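Local structure of acetylene hydratase (Pelobacter acetylenicus, 2E7Z) at residues Ser114-Leu126 and Met502-Leu516. The protein catalyses the hydration of acetylene to acetaldehyde, using a tungsten-bis(molybdopterin guanine dinucleotide) cofactor and one [4Fe-4S] cluster. Residues are numbered along the deposited sequence; the frame is centred on the assembly and turned at random. Where two conformers were deposited one is given.
Sequences SEYGTLRRFMNLL and MGLEEHFPWKDRLEL
Arg121 grips the carbonyl oxygen of His507 side-on: NE donates to His507 O at 2.8 Å and NH2 to the same atom at 2.9 Å, with that oxygen almost in the guanidinium plane. The extended chain, CG anti to the backbone N (chi1 -174°), lies along Phe508 and carries the group past the rim of Trp510, whose CH2 sits 3.5 Å from Arg121 CZ, over the guanidinium face, the two planes 68° apart. NH1 is satisfied by Ile337 O. With an alanine in place of Arg121, His507 O would probably lose these two donors and the Trp510 edge its flat cover. Further along helix 118-126, Leu125 CD2 makes a CH-pi contact over the His507 ring, 3.9 Å from its centroid, while Phe122 and Leu126 meet Met502 and Leu504. In this molybdopterin oxidoreductase family member the helix links parallel strands 103-107 and 131-132 of a mixed sheet, and the contact joins it to the connection between helices 491-501 and 513-520. Met502 and Leu504 flank Gly503, where the former closes in a Schellman motif; Asp512 N-caps the latter, its OD1 accepting from Glu515 N. Helix 118-126 starts from a type I' turn, Glu115 to Thr118, where Glu115 O takes both Thr118 N and Thr118 OG1, and Glu115 OE1 takes Leu119 N at 2.9 Å. Leu516 CD2 packs 3.4 Å from Glu115 O and also touches Thr118 CG2. Arg513 NH1 donates to Ser114 OG at 3.0 Å and forms a salt bridge with Asp457, a cofactor-binding residue; Ser114 OG also bonds to Gln112 O, whereas buried Ser114 O finds no partner.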
ATOM      1  N   SER A 114     -10.330 -12.473   2.123  1.00  6.37           N
ATOM      2  CA  SER A 114     -10.859 -13.816   2.236  1.00  7.21           C
ATOM      3  C   SER A 114     -10.193 -14.709   3.268  1.00  6.73           C
ATOM      4  O   SER A 114     -10.708 -15.788   3.504  1.00  7.56           O
ATOM      5  CB  SER A 114     -10.789 -14.528   0.877  1.00  7.53           C
ATOM      6  OG  SER A 114     -11.719 -13.938  -0.018  1.00  7.53           O
ATOM      7  N   GLU A 115      -9.092 -14.284   3.911  1.00  6.93           N
ATOM      8  CA  GLU A 115      -8.407 -15.232   4.797  1.00  6.92           C
ATOM      9  C   GLU A 115      -8.518 -14.907   6.287  1.00  6.94           C
ATOM     10  O   GLU A 115      -8.323 -15.805   7.096  1.00  7.09           O
ATOM     11  CB  GLU A 115      -6.963 -15.515   4.363  1.00  7.46           C
ATOM     12  CG  GLU A 115      -6.027 -14.320   4.130  1.00  7.75           C
ATOM     13  CD  GLU A 115      -5.397 -13.703   5.370  1.00  7.60           C
ATOM     14  OE1 GLU A 115      -5.342 -14.323   6.474  1.00  7.56           O
ATOM     15  OE2 GLU A 115      -4.881 -12.559   5.241  1.00  8.77           O
ATOM     16  N   TYR A 116      -8.826 -13.661   6.663  1.00  6.77           N
ATOM     17  CA  TYR A 116      -9.255 -13.338   8.025  1.00  7.61           C
ATOM     18  C   TYR A 116      -8.199 -13.678   9.081  1.00  7.50           C
ATOM     19  O   TYR A 116      -8.530 -13.889  10.246  1.00  9.43           O
ATOM     20  CB  TYR A 116     -10.596 -13.994   8.364  1.00  7.57           C
ATOM     21  CG  TYR A 116     -11.705 -13.551   7.442  1.00  6.73           C
ATOM     22  CD1 TYR A 116     -12.369 -12.355   7.661  1.00  8.13           C
ATOM     23  CD2 TYR A 116     -12.038 -14.299   6.309  1.00  6.92           C
ATOM     24  CE1 TYR A 116     -13.377 -11.919   6.807  1.00  7.30           C
ATOM     25  CE2 TYR A 116     -13.034 -13.866   5.416  1.00  7.30           C
ATOM     26  CZ  TYR A 116     -13.686 -12.656   5.679  1.00  7.65           C
ATOM     27  OH  TYR A 116     -14.665 -12.185   4.841  1.00  8.40           O
ATOM     28  N   GLY A 117      -6.928 -13.671   8.695  1.00  7.22           N
ATOM     29  CA  GLY A 117      -5.822 -13.987   9.618  1.00  7.59           C
ATOM     30  C   GLY A 117      -5.240 -15.371   9.449  1.00  7.06           C
ATOM     31  O   GLY A 117      -4.189 -15.690  10.056  1.00  7.59           O
ATOM     32  N   THR A 118      -5.896 -16.216   8.638  1.00  6.92           N
ATOM     33  CA  THR A 118      -5.426 -17.580   8.521  1.00  7.04           C
ATOM     34  C   THR A 118      -4.137 -17.729   7.709  1.00  6.80           C
ATOM     35  O   THR A 118      -3.463 -18.746   7.844  1.00  7.14           O
ATOM     36  CB  THR A 118      -6.516 -18.531   7.964  1.00  7.19           C
ATOM     37  OG1 THR A 118      -6.907 -18.126   6.649  1.00  7.28           O
ATOM     38  CG2 THR A 118      -7.727 -18.557   8.890  1.00  7.45           C
ATOM     39  N   LEU A 119      -3.776 -16.719   6.905  1.00  6.48           N
ATOM     40  CA  LEU A 119      -2.524 -16.801   6.193  1.00  7.09           C
ATOM     41  C   LEU A 119      -1.333 -16.709   7.137  1.00  7.15           C
ATOM     42  O   LEU A 119      -0.473 -17.564   7.112  1.00  7.12           O
ATOM     43  CB  LEU A 119      -2.486 -15.754   5.058  1.00  7.02           C
ATOM     44  CG  LEU A 119      -1.252 -15.756   4.149  1.00  7.22           C
ATOM     45  CD1 LEU A 119      -0.005 -15.033   4.722  1.00  8.71           C
ATOM     46  CD2 LEU A 119      -0.889 -17.156   3.605  1.00  7.86           C
ATOM     47  N   ARG A 120      -1.305 -15.681   7.983  1.00  6.69           N
ATOM     48  CA  ARG A 120      -0.195 -15.617   8.943  1.00  6.62           C
ATOM     49  C   ARG A 120      -0.314 -16.756   9.972  1.00  6.78           C
ATOM     50  O   ARG A 120       0.692 -17.236  10.469  1.00  7.34           O
ATOM     51  CB  ARG A 120      -0.097 -14.269   9.664  1.00  8.12           C
ATOM     52  CG  ARG A 120       0.250 -13.125   8.727  1.00  7.42           C
ATOM     53  CD  ARG A 120       1.627 -13.228   8.061  1.00  8.12           C
ATOM     54  NE  ARG A 120       2.816 -13.135   8.929  1.00  7.99           N
ATOM     55  CZ  ARG A 120       3.386 -11.983   9.259  1.00  8.14           C
ATOM     56  NH1 ARG A 120       2.828 -10.811   8.952  1.00  8.06           N
ATOM     57  NH2 ARG A 120       4.491 -12.030  10.007  1.00  9.06           N
ATOM     58  N   ARG A 121      -1.552 -17.194  10.267  1.00  6.72           N
ATOM     59  CA  ARG A 121      -1.755 -18.367  11.117  1.00  7.37           C
ATOM     60  C   ARG A 121      -0.957 -19.551  10.581  1.00  7.66           C
ATOM     61  O   ARG A 121      -0.179 -20.195  11.294  1.00  8.70           O
ATOM     62  CB  ARG A 121      -3.234 -18.663  11.245  1.00  7.18           C
ATOM     63  CG  ARG A 121      -3.621 -19.778  12.214  1.00  8.16           C
ATOM     64  CD  ARG A 121      -5.129 -19.914  12.166  1.00  7.85           C
ATOM     65  NE  ARG A 121      -5.663 -20.878  13.135  1.00  8.43           N
ATOM     66  CZ  ARG A 121      -6.085 -20.563  14.368  1.00  8.71           C
ATOM     67  NH1 ARG A 121      -6.027 -19.296  14.805  1.00  9.72           N
ATOM     68  NH2 ARG A 121      -6.555 -21.524  15.182  1.00  9.25           N
ATOM     69  N   PHE A 122      -1.155 -19.844   9.302  1.00  7.09           N
ATOM     70  CA  PHE A 122      -0.427 -20.912   8.644  1.00  7.27           C
ATOM     71  C   PHE A 122       1.080 -20.718   8.699  1.00  7.53           C
ATOM     72  O   PHE A 122       1.820 -21.640   9.077  1.00  8.04           O
ATOM     73  CB  PHE A 122      -0.900 -20.997   7.171  1.00  7.16           C
ATOM     74  CG  PHE A 122      -0.085 -21.915   6.311  1.00  8.81           C
ATOM     75  CD1 PHE A 122      -0.241 -23.293   6.405  1.00  9.71           C
ATOM     76  CD2 PHE A 122       0.808 -21.409   5.381  1.00 11.76           C
ATOM     77  CE1 PHE A 122       0.525 -24.151   5.650  1.00 12.37           C
ATOM     78  CE2 PHE A 122       1.561 -22.268   4.573  1.00 12.57           C
ATOM     79  CZ  PHE A 122       1.419 -23.639   4.721  1.00 14.47           C
ATOM     80  N   MET A 123       1.548 -19.517   8.349  1.00  7.45           N
ATOM     81  CA  MET A 123       2.979 -19.269   8.362  1.00  7.46           C
ATOM     82  C   MET A 123       3.549 -19.410   9.778  1.00  7.10           C
ATOM     83  O   MET A 123       4.642 -19.949   9.942  1.00  8.09           O
ATOM     84  CB  MET A 123       3.308 -17.878   7.831  1.00  7.69           C
ATOM     85  CG  MET A 123       2.964 -17.741   6.345  1.00  7.85           C
ATOM     86  SD  MET A 123       3.521 -16.125   5.705  1.00  7.59           S
ATOM     87  CE  MET A 123       5.315 -16.405   5.628  1.00  7.52           C
ATOM     88  N   ASN A 124       2.805 -18.937  10.782  1.00  7.51           N
ATOM     89  CA  ASN A 124       3.296 -18.959  12.174  1.00  7.89           C
ATOM     90  C   ASN A 124       3.347 -20.362  12.724  1.00  9.24           C
ATOM     91  O   ASN A 124       4.257 -20.685  13.474  1.00 10.59           O
ATOM     92  CB  ASN A 124       2.451 -18.002  13.014  1.00  8.48           C
ATOM     93  CG  ASN A 124       2.781 -16.543  12.703  1.00  8.02           C
ATOM     94  OD1 ASN A 124       3.883 -16.246  12.230  1.00  8.54           O
ATOM     95  ND2 ASN A 124       1.847 -15.633  12.986  1.00  8.22           N
ATOM     96  N   LEU A 125       2.423 -21.212  12.280  1.00  8.99           N
ATOM     97  CA  LEU A 125       2.459 -22.619  12.649  1.00  9.27           C
ATOM     98  C   LEU A 125       3.572 -23.364  11.917  1.00  9.46           C
ATOM     99  O   LEU A 125       4.193 -24.257  12.490  1.00 11.27           O
ATOM    100  CB  LEU A 125       1.105 -23.299  12.384  1.00  9.60           C
ATOM    101  CG  LEU A 125      -0.002 -22.792  13.307  1.00 10.33           C
ATOM    102  CD1 LEU A 125      -1.357 -23.126  12.781  1.00 10.01           C
ATOM    103  CD2 LEU A 125       0.162 -23.422  14.713  1.00 11.56           C
ATOM    104  N   LEU A 126       3.826 -23.037  10.655  1.00  9.40           N
ATOM    105  CA  LEU A 126       4.946 -23.677   9.973  1.00 10.45           C
ATOM    106  C   LEU A 126       6.285 -23.236  10.550  1.00 10.26           C
ATOM    107  O   LEU A 126       7.221 -24.040  10.624  1.00 10.76           O
ATOM    108  CB  LEU A 126       4.954 -23.318   8.496  1.00 11.82           C
ATOM    109  CG  LEU A 126       4.078 -24.044   7.492  1.00 16.86           C
ATOM    110  CD1 LEU A 126       4.518 -23.576   6.095  1.00 19.39           C
ATOM    111  CD2 LEU A 126       4.117 -25.581   7.540  1.00 18.29           C
ATOM    112  N   MET A 502       0.093 -30.161   5.441  1.00 12.71           N
ATOM    113  CA  MET A 502       1.296 -29.879   6.223  1.00 13.01           C
ATOM    114  C   MET A 502       1.174 -30.354   7.668  1.00 13.65           C
ATOM    115  O   MET A 502       2.074 -30.108   8.468  1.00 15.33           O
ATOM    116  CB  MET A 502       1.630 -28.366   6.178  1.00 11.97           C
ATOM    117  CG  MET A 502       1.898 -27.829   4.737  1.00 12.05           C
ATOM    118  SD  MET A 502       3.204 -28.706   3.825  1.00 13.48           S
ATOM    119  CE  MET A 502       4.688 -28.125   4.704  1.00 13.91           C
ATOM    120  N   GLY A 503       0.052 -30.993   8.003  1.00 13.52           N
ATOM    121  CA  GLY A 503      -0.162 -31.585   9.329  1.00 13.84           C
ATOM    122  C   GLY A 503      -0.812 -30.681  10.371  1.00 13.72           C
ATOM    123  O   GLY A 503      -0.776 -30.966  11.577  1.00 15.86           O
ATOM    124  N   LEU A 504      -1.403 -29.581   9.907  1.00 13.06           N
ATOM    125  CA  LEU A 504      -1.920 -28.543  10.779  1.00 11.67           C
ATOM    126  C   LEU A 504      -3.456 -28.489  10.878  1.00 12.11           C
ATOM    127  O   LEU A 504      -4.005 -27.483  11.344  1.00 11.44           O
ATOM    128  CB  LEU A 504      -1.395 -27.179  10.313  1.00 12.05           C
ATOM    129  CG  LEU A 504       0.125 -27.042  10.228  1.00 12.67           C
ATOM    130  CD1 LEU A 504       0.450 -25.728   9.562  1.00 13.08           C
ATOM    131  CD2 LEU A 504       0.768 -27.128  11.632  1.00 15.27           C
ATOM    132  N   GLU A 505      -4.151 -29.559  10.484  0.50 10.34           N
ATOM    133  CA  GLU A 505      -5.611 -29.579  10.474  0.50 11.75           C
ATOM    134  C   GLU A 505      -6.250 -29.130  11.789  0.50 10.10           C
ATOM    135  O   GLU A 505      -7.261 -28.436  11.817  0.50  7.69           O
ATOM    136  CB  GLU A 505      -6.123 -30.969  10.081  0.50 12.71           C
ATOM    137  CG  GLU A 505      -5.821 -32.093  11.056  0.50 15.79           C
ATOM    138  CD  GLU A 505      -6.189 -33.457  10.467  0.50 19.07           C
ATOM    139  OE1 GLU A 505      -7.029 -34.155  11.070  0.50 19.58           O
ATOM    140  OE2 GLU A 505      -5.652 -33.822   9.387  0.50 21.40           O
ATOM    141  N   GLU A 506      -5.659 -29.532  12.907  0.50  9.77           N
ATOM    142  CA  GLU A 506      -6.250 -29.229  14.215  0.60 12.10           C
ATOM    143  C   GLU A 506      -6.358 -27.731  14.486  0.50 10.43           C
ATOM    144  O   GLU A 506      -7.159 -27.306  15.320  0.50  9.37           O
ATOM    145  CB  GLU A 506      -5.520 -29.942  15.370  0.60 13.27           C
ATOM    146  CG  GLU A 506      -4.041 -29.643  15.519  0.60 16.82           C
ATOM    147  CD  GLU A 506      -3.147 -30.671  14.827  0.60 19.56           C
ATOM    148  OE1 GLU A 506      -3.031 -30.642  13.579  0.60 17.19           O
ATOM    149  OE2 GLU A 506      -2.540 -31.500  15.542  0.60 23.09           O
ATOM    150  N   HIS A 507      -5.534 -26.941  13.797  1.00 10.56           N
ATOM    151  CA  HIS A 507      -5.565 -25.495  13.946  1.00 10.96           C
ATOM    152  C   HIS A 507      -6.450 -24.744  12.979  1.00 10.65           C
ATOM    153  O   HIS A 507      -6.570 -23.524  13.071  1.00 11.47           O
ATOM    154  CB  HIS A 507      -4.151 -24.920  13.923  1.00 12.45           C
ATOM    155  CG  HIS A 507      -3.535 -24.894  15.290  1.00 15.53           C
ATOM    156  ND1 HIS A 507      -2.728 -25.900  15.766  1.00 14.87           N
ATOM    157  CD2 HIS A 507      -3.649 -23.998  16.297  1.00 14.34           C
ATOM    158  CE1 HIS A 507      -2.362 -25.626  17.010  1.00 17.05           C
ATOM    159  NE2 HIS A 507      -2.922 -24.479  17.363  1.00 14.68           N
ATOM    160  N   PHE A 508      -7.118 -25.487  12.111  1.00 10.32           N
ATOM    161  CA  PHE A 508      -7.983 -24.865  11.119  1.00  9.59           C
ATOM    162  C   PHE A 508      -9.344 -25.539  11.112  1.00 10.11           C
ATOM    163  O   PHE A 508      -9.696 -26.245  10.158  1.00 11.67           O
ATOM    164  CB  PHE A 508      -7.357 -24.921   9.712  1.00  9.37           C
ATOM    165  CG  PHE A 508      -6.086 -24.102   9.592  1.00  8.63           C
ATOM    166  CD1 PHE A 508      -4.870 -24.626  10.033  1.00  9.30           C
ATOM    167  CD2 PHE A 508      -6.120 -22.784   9.128  1.00  9.99           C
ATOM    168  CE1 PHE A 508      -3.722 -23.878   9.976  1.00  8.87           C
ATOM    169  CE2 PHE A 508      -4.953 -22.054   9.039  1.00  8.94           C
ATOM    170  CZ  PHE A 508      -3.757 -22.592   9.490  1.00  9.79           C
ATOM    171  N   PRO A 509     -10.130 -25.308  12.167  1.00 10.86           N
ATOM    172  CA  PRO A 509     -11.396 -26.024  12.318  1.00 11.35           C
ATOM    173  C   PRO A 509     -12.470 -25.575  11.343  1.00 12.00           C
ATOM    174  O   PRO A 509     -13.396 -26.329  11.077  1.00 14.10           O
ATOM    175  CB  PRO A 509     -11.810 -25.688  13.764  1.00 12.04           C
ATOM    176  CG  PRO A 509     -11.184 -24.383  14.036  1.00 12.89           C
ATOM    177  CD  PRO A 509      -9.857 -24.433  13.328  1.00 11.41           C
ATOM    178  N   TRP A 510     -12.322 -24.382  10.789  1.00 10.78           N
ATOM    179  CA  TRP A 510     -13.323 -23.834   9.877  1.00 11.17           C
ATOM    180  C   TRP A 510     -13.214 -24.586   8.564  1.00 11.14           C
ATOM    181  O   TRP A 510     -12.165 -24.600   7.937  1.00 10.47           O
ATOM    182  CB  TRP A 510     -13.089 -22.324   9.677  1.00 10.86           C
ATOM    183  CG  TRP A 510     -12.780 -21.670  10.970  1.00 11.01           C
ATOM    184  CD1 TRP A 510     -13.664 -21.336  11.959  1.00 12.18           C
ATOM    185  CD2 TRP A 510     -11.478 -21.324  11.450  1.00 11.93           C
ATOM    186  NE1 TRP A 510     -12.982 -20.791  13.029  1.00 14.05           N
ATOM    187  CE2 TRP A 510     -11.644 -20.761  12.732  1.00 13.27           C
ATOM    188  CE3 TRP A 510     -10.188 -21.415  10.909  1.00 10.95           C
ATOM    189  CZ2 TRP A 510     -10.566 -20.306  13.486  1.00 12.62           C
ATOM    190  CZ3 TRP A 510      -9.119 -20.967  11.647  1.00 10.81           C
ATOM    191  CH2 TRP A 510      -9.314 -20.422  12.934  1.00 11.75           C
ATOM    192  N   LYS A 511     -14.281 -25.272   8.190  1.00 10.84           N
ATOM    193  CA  LYS A 511     -14.213 -26.158   7.021  1.00 11.71           C
ATOM    194  C   LYS A 511     -14.182 -25.413   5.692  1.00 10.70           C
ATOM    195  O   LYS A 511     -13.746 -25.979   4.687  1.00 12.27           O
ATOM    196  CB  LYS A 511     -15.361 -27.175   6.986  1.00 12.94           C
ATOM    197  CG  LYS A 511     -15.428 -28.104   8.195  1.00 18.40           C
ATOM    198  CD  LYS A 511     -14.077 -28.724   8.542  1.00 24.04           C
ATOM    199  CE  LYS A 511     -14.149 -29.496   9.852  1.00 27.45           C
ATOM    200  NZ  LYS A 511     -12.797 -29.944  10.284  1.00 32.43           N
ATOM    201  N   ASP A 512     -14.651 -24.162   5.683  1.00  9.11           N
ATOM    202  CA  ASP A 512     -14.651 -23.343   4.482  1.00  9.43           C
ATOM    203  C   ASP A 512     -14.692 -21.880   4.893  1.00  7.96           C
ATOM    204  O   ASP A 512     -14.778 -21.540   6.079  1.00  8.34           O
ATOM    205  CB  ASP A 512     -15.812 -23.698   3.538  1.00  9.75           C
ATOM    206  CG  ASP A 512     -17.179 -23.687   4.218  1.00 11.29           C
ATOM    207  OD1 ASP A 512     -17.390 -22.917   5.172  1.00 11.52           O
ATOM    208  OD2 ASP A 512     -18.053 -24.478   3.785  1.00 16.66           O
ATOM    209  N   ARG A 513     -14.605 -21.015   3.893  1.00  8.66           N
ATOM    210  CA  ARG A 513     -14.577 -19.596   4.144  1.00  8.63           C
ATOM    211  C   ARG A 513     -15.832 -19.133   4.877  1.00  8.96           C
ATOM    212  O   ARG A 513     -15.761 -18.241   5.699  1.00  8.79           O
ATOM    213  CB  ARG A 513     -14.319 -18.798   2.867  1.00  8.51           C
ATOM    214  CG  ARG A 513     -14.189 -17.295   3.162  1.00  8.39           C
ATOM    215  CD  ARG A 513     -13.967 -16.453   1.926  1.00  9.29           C
ATOM    216  NE  ARG A 513     -14.986 -16.786   0.939  1.00  9.39           N
ATOM    217  CZ  ARG A 513     -14.933 -16.521  -0.363  1.00  8.45           C
ATOM    218  NH1 ARG A 513     -13.947 -15.775  -0.856  1.00  8.69           N
ATOM    219  NH2 ARG A 513     -15.876 -17.002  -1.198  1.00 10.06           N
ATOM    220  N   LEU A 514     -16.976 -19.737   4.601  1.00  8.37           N
ATOM    221  CA  LEU A 514     -18.190 -19.289   5.272  1.00  9.41           C
ATOM    222  C   LEU A 514     -18.104 -19.563   6.768  1.00  8.85           C
ATOM    223  O   LEU A 514     -18.501 -18.730   7.594  1.00  8.63           O
ATOM    224  CB  LEU A 514     -19.430 -19.940   4.658  1.00  9.95           C
ATOM    225  CG  LEU A 514     -20.767 -19.592   5.314  1.00 12.03           C
ATOM    226  CD1 LEU A 514     -21.021 -18.083   5.337  1.00 13.80           C
ATOM    227  CD2 LEU A 514     -21.875 -20.343   4.588  1.00 13.28           C
ATOM    228  N   GLU A 515     -17.574 -20.719   7.141  1.00  8.80           N
ATOM    229  CA  GLU A 515     -17.423 -20.971   8.580  1.00  8.95           C
ATOM    230  C   GLU A 515     -16.451 -19.992   9.234  1.00  8.56           C
ATOM    231  O   GLU A 515     -16.631 -19.571  10.383  1.00  9.06           O
ATOM    232  CB  GLU A 515     -16.971 -22.412   8.834  1.00 10.32           C
ATOM    233  CG  GLU A 515     -18.052 -23.451   8.594  1.00 12.71           C
ATOM    234  CD  GLU A 515     -17.702 -24.851   9.106  1.00 13.36           C
ATOM    235  OE1 GLU A 515     -16.676 -25.054   9.789  1.00 13.69           O
ATOM    236  OE2 GLU A 515     -18.495 -25.754   8.778  1.00 20.58           O
ATOM    237  N   LEU A 516     -15.396 -19.645   8.512  1.00  7.47           N
ATOM    238  CA  LEU A 516     -14.421 -18.680   8.991  1.00  7.99           C
ATOM    239  C   LEU A 516     -15.028 -17.276   9.113  1.00  7.64           C
ATOM    240  O   LEU A 516     -14.798 -16.591  10.128  1.00  8.16           O
ATOM    241  CB  LEU A 516     -13.217 -18.703   8.050  1.00  8.15           C
ATOM    242  CG  LEU A 516     -12.117 -17.663   8.332  1.00  6.71           C
ATOM    243  CD1 LEU A 516     -11.555 -17.819   9.763  1.00  8.46           C
ATOM    244  CD2 LEU A 516     -11.004 -17.853   7.315  1.00  8.28           C
TER